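Local coordinates for cupin domain protein (Microcystis aeruginosa DIANCHI905, PDB 5ZBF), which is a cupin-superfamily isomerase that binds iron(II) and 4-hydroxyphenylpyruvate and probably acts in making the Choi moiety of the aeruginosins, at residues L125-V130 with E136-K141. Numbering follows the deposited sequence.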
ATOM      1  N   LEU A 125       8.810  17.361   2.543  1.00 38.45           N
ATOM      2  CA  LEU A 125       8.475  16.941   3.898  1.00 39.62           C
ATOM      3  C   LEU A 125       9.243  15.679   4.248  1.00 38.86           C
ATOM      4  O   LEU A 125       9.528  14.867   3.365  1.00 41.68           O
ATOM      5  CB  LEU A 125       6.980  16.641   4.025  1.00 35.13           C
ATOM      6  CG  LEU A 125       6.020  17.826   3.941  1.00 38.33           C
ATOM      7  CD1 LEU A 125       4.604  17.330   3.690  1.00 38.09           C
ATOM      8  CD2 LEU A 125       6.092  18.665   5.208  1.00 40.11           C
ATOM      9  N   PRO A 126       9.565  15.497   5.542  1.00 35.43           N
ATOM     10  CA  PRO A 126      10.159  14.245   5.994  1.00 35.72           C
ATOM     11  C   PRO A 126       9.231  13.056   5.718  1.00 34.50           C
ATOM     12  O   PRO A 126       8.015  13.174   5.829  1.00 35.35           O
ATOM     13  CB  PRO A 126      10.343  14.448   7.504  1.00 39.87           C
ATOM     14  CG  PRO A 126       9.501  15.625   7.869  1.00 41.51           C
ATOM     15  CD  PRO A 126       9.381  16.463   6.641  1.00 38.69           C
ATOM     16  N   CYS A 127       9.818  11.927   5.346  1.00 30.84           N
ATOM     17  CA  CYS A 127       9.046  10.728   5.066  1.00 26.85           C
ATOM     18  C   CYS A 127       9.858   9.502   5.451  1.00 30.93           C
ATOM     19  O   CYS A 127      11.004   9.603   5.857  1.00 30.96           O
ATOM     20  CB  CYS A 127       8.658  10.668   3.588  1.00 28.68           C
ATOM     21  SG  CYS A 127      10.039  10.377   2.455  1.00 34.57           S
ATOM     22  N   GLN A 128       9.228   8.340   5.358  1.00 27.51           N
ATOM     23  CA  GLN A 128       9.951   7.100   5.443  1.00 24.26           C
ATOM     24  C   GLN A 128       9.604   6.349   4.171  1.00 25.80           C
ATOM     25  O   GLN A 128       8.432   6.286   3.786  1.00 30.16           O
ATOM     26  CB  GLN A 128       9.503   6.306   6.655  1.00 28.45           C
ATOM     27  CG  GLN A 128       9.556   7.086   7.954  1.00 36.14           C
ATOM     28  CD  GLN A 128       9.706   6.173   9.143  1.00 45.50           C
ATOM     29  OE1 GLN A 128       8.716   5.730   9.729  1.00 55.32           O
ATOM     30  NE2 GLN A 128      10.949   5.861   9.494  1.00 48.79           N
ATOM     31  N   SER A 129      10.614   5.791   3.517  1.00 23.94           N
ATOM     32  CA  SER A 129      10.392   5.187   2.230  1.00 22.27           C
ATOM     33  C   SER A 129      11.338   4.037   1.978  1.00 24.41           C
ATOM     34  O   SER A 129      12.336   3.858   2.689  1.00 23.07           O
ATOM     35  CB  SER A 129      10.591   6.236   1.144  1.00 25.67           C
ATOM     36  OG  SER A 129      11.944   6.650   1.115  1.00 32.22           O
ATOM     37  N   VAL A 130      11.003   3.255   0.961  1.00 21.53           N
ATOM     38  CA  VAL A 130      11.937   2.282   0.401  1.00 22.79           C
ATOM     39  C   VAL A 130      11.545   2.012  -1.046  1.00 22.42           C
ATOM     40  O   VAL A 130      10.374   2.125  -1.425  1.00 24.28           O
ATOM     41  CB  VAL A 130      11.990   0.985   1.239  1.00 25.68           C
ATOM     42  CG1 VAL A 130      10.673   0.221   1.148  1.00 27.39           C
ATOM     43  CG2 VAL A 130      13.175   0.111   0.837  1.00 27.89           C
ATOM     44  N   GLU A 136       7.876   1.931  -5.334  1.00 23.08           N
ATOM     45  CA  GLU A 136       8.402   2.672  -4.197  1.00 21.41           C
ATOM     46  C   GLU A 136       7.257   2.924  -3.234  1.00 19.84           C
ATOM     47  O   GLU A 136       6.176   3.320  -3.659  1.00 24.54           O
ATOM     48  CB  GLU A 136       9.015   4.002  -4.642  1.00 26.06           C
ATOM     49  CG  GLU A 136       9.578   4.816  -3.492  1.00 30.16           C
ATOM     50  CD  GLU A 136      10.324   6.061  -3.934  1.00 34.68           C
ATOM     51  OE1 GLU A 136      10.160   6.499  -5.093  1.00 41.41           O
ATOM     52  OE2 GLU A 136      11.070   6.618  -3.106  1.00 38.24           O
ATOM     53  N   ILE A 137       7.499   2.708  -1.946  1.00 20.21           N
ATOM     54  CA  ILE A 137       6.503   3.008  -0.919  1.00 20.52           C
ATOM     55  C   ILE A 137       6.998   4.186  -0.084  1.00 20.67           C
ATOM     56  O   ILE A 137       8.149   4.216   0.331  1.00 21.97           O
ATOM     57  CB  ILE A 137       6.193   1.770  -0.053  1.00 22.24           C
ATOM     58  CG1 ILE A 137       5.530   0.695  -0.936  1.00 26.71           C
ATOM     59  CG2 ILE A 137       5.282   2.131   1.120  1.00 23.28           C
ATOM     60  CD1 ILE A 137       5.241  -0.604  -0.227  1.00 30.99           C
ATOM     61  N   VAL A 138       6.115   5.156   0.125  1.00 20.54           N
ATOM     62  CA  VAL A 138       6.416   6.356   0.895  1.00 22.26           C
ATOM     63  C   VAL A 138       5.334   6.534   1.949  1.00 21.19           C
ATOM     64  O   VAL A 138       4.162   6.532   1.622  1.00 22.71           O
ATOM     65  CB  VAL A 138       6.447   7.603  -0.011  1.00 22.28           C
ATOM     66  CG1 VAL A 138       6.833   8.842   0.797  1.00 24.96           C
ATOM     67  CG2 VAL A 138       7.404   7.377  -1.175  1.00 24.42           C
ATOM     68  N   MET A 139       5.739   6.673   3.206  1.00 19.45           N
ATOM     69  CA  MET A 139       4.825   6.996   4.305  1.00 20.04           C
ATOM     70  C   MET A 139       5.259   8.344   4.860  1.00 21.42           C
ATOM     71  O   MET A 139       6.443   8.557   5.109  1.00 24.71           O
ATOM     72  CB  MET A 139       4.916   5.946   5.408  1.00 22.15           C
ATOM     73  CG  MET A 139       3.896   6.122   6.523  1.00 24.43           C
ATOM     74  SD  MET A 139       3.844   4.754   7.704  1.00 29.55           S
ATOM     75  CE  MET A 139       5.450   4.872   8.480  1.00 33.35           C
ATOM     76  N   MET A 140       4.307   9.243   5.066  1.00 20.48           N
ATOM     77  CA  MET A 140       4.647  10.598   5.483  1.00 22.25           C
ATOM     78  C   MET A 140       3.500  11.286   6.185  1.00 24.35           C
ATOM     79  O   MET A 140       2.338  11.030   5.884  1.00 24.45           O
ATOM     80  CB  MET A 140       5.043  11.420   4.265  1.00 25.51           C
ATOM     81  CG  MET A 140       3.921  11.652   3.278  1.00 29.49           C
ATOM     82  SD  MET A 140       4.538  12.394   1.763  1.00 38.38           S
ATOM     83  CE  MET A 140       5.095  13.984   2.353  1.00 37.25           C
ATOM     84  N   LYS A 141       3.847  12.188   7.098  1.00 23.44           N
ATOM     85  CA  LYS A 141       2.848  12.986   7.792  1.00 24.19           C
ATOM     86  C   LYS A 141       2.571  14.235   6.980  1.00 25.39           C
ATOM     87  O   LYS A 141       3.507  14.958   6.603  1.00 29.98           O
ATOM     88  CB  LYS A 141       3.320  13.358   9.196  1.00 27.01           C
ATOM     89  CG  LYS A 141       3.166  12.223  10.186  0.70 28.18           C
ATOM     90  CD  LYS A 141       3.220  12.697  11.631  0.50 29.91           C
ATOM     91  CE  LYS A 141       2.437  11.769  12.545  0.50 27.60           C
ATOM     92  NZ  LYS A 141       3.125  10.469  12.755  0.50 29.51           N
TER
HETATM   93  O   HOH W   1       6.635  12.038   8.071  1.00 44.28           O
HETATM   94  O   HOH W   2       6.194  14.925   7.204  1.00 44.51           O
HETATM   95  O   HOH W   3      12.714   5.283  -1.142  1.00 38.63           O
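Gln-128 and Met-139 form an antiparallel hydrogen-bonded pair, with Gln-128 N to Met-139 O and Met-139 N to Gln-128 O both 2.8 Å and nearly straight, and the strands 126-130 and 136-141 run at 160° to each other. Val-130 and Ile-137 repeat the pattern with a less straight bond from Val-130 N to Ile-137 O, while Ser-129 and Val-138 between them are a non-hydrogen-bonded pair. Beyond Cys-127 the ladder gives way to water: one molecule donates to Pro-126 O and accepts from Lys-141 N, and a second donates to the carbonyl oxygens of both residues. Side chains alternate between the faces. Gln-128 and Met-139 lie alongside each other, and OE1 of Gln-128 meets CE of Met-139 at 3.6 Å. These strands are the two arms of a β hairpin of this bicupin chain, whose second arm runs into the second cupin domain; strand 112-119 flanks the first arm and strand 201-208 the second. On the other face, Val-138 sets CG1 against Cys-127 CB at 3.8 Å and places CG2 near Ser-129 CB. Met-140 CG stands between its backbone N and carbonyl carbon (chi1 66°), and the bend at chi3 carries CE to Leu-125 CD1 at 3.6 Å, the two side chains crossing at about a right angle. Near the turn, Glu-136 reaches out extended, CG anti to its N, and a water 2.9 Å from Glu-136 OE2 links that carboxylate to Ser-129 OG.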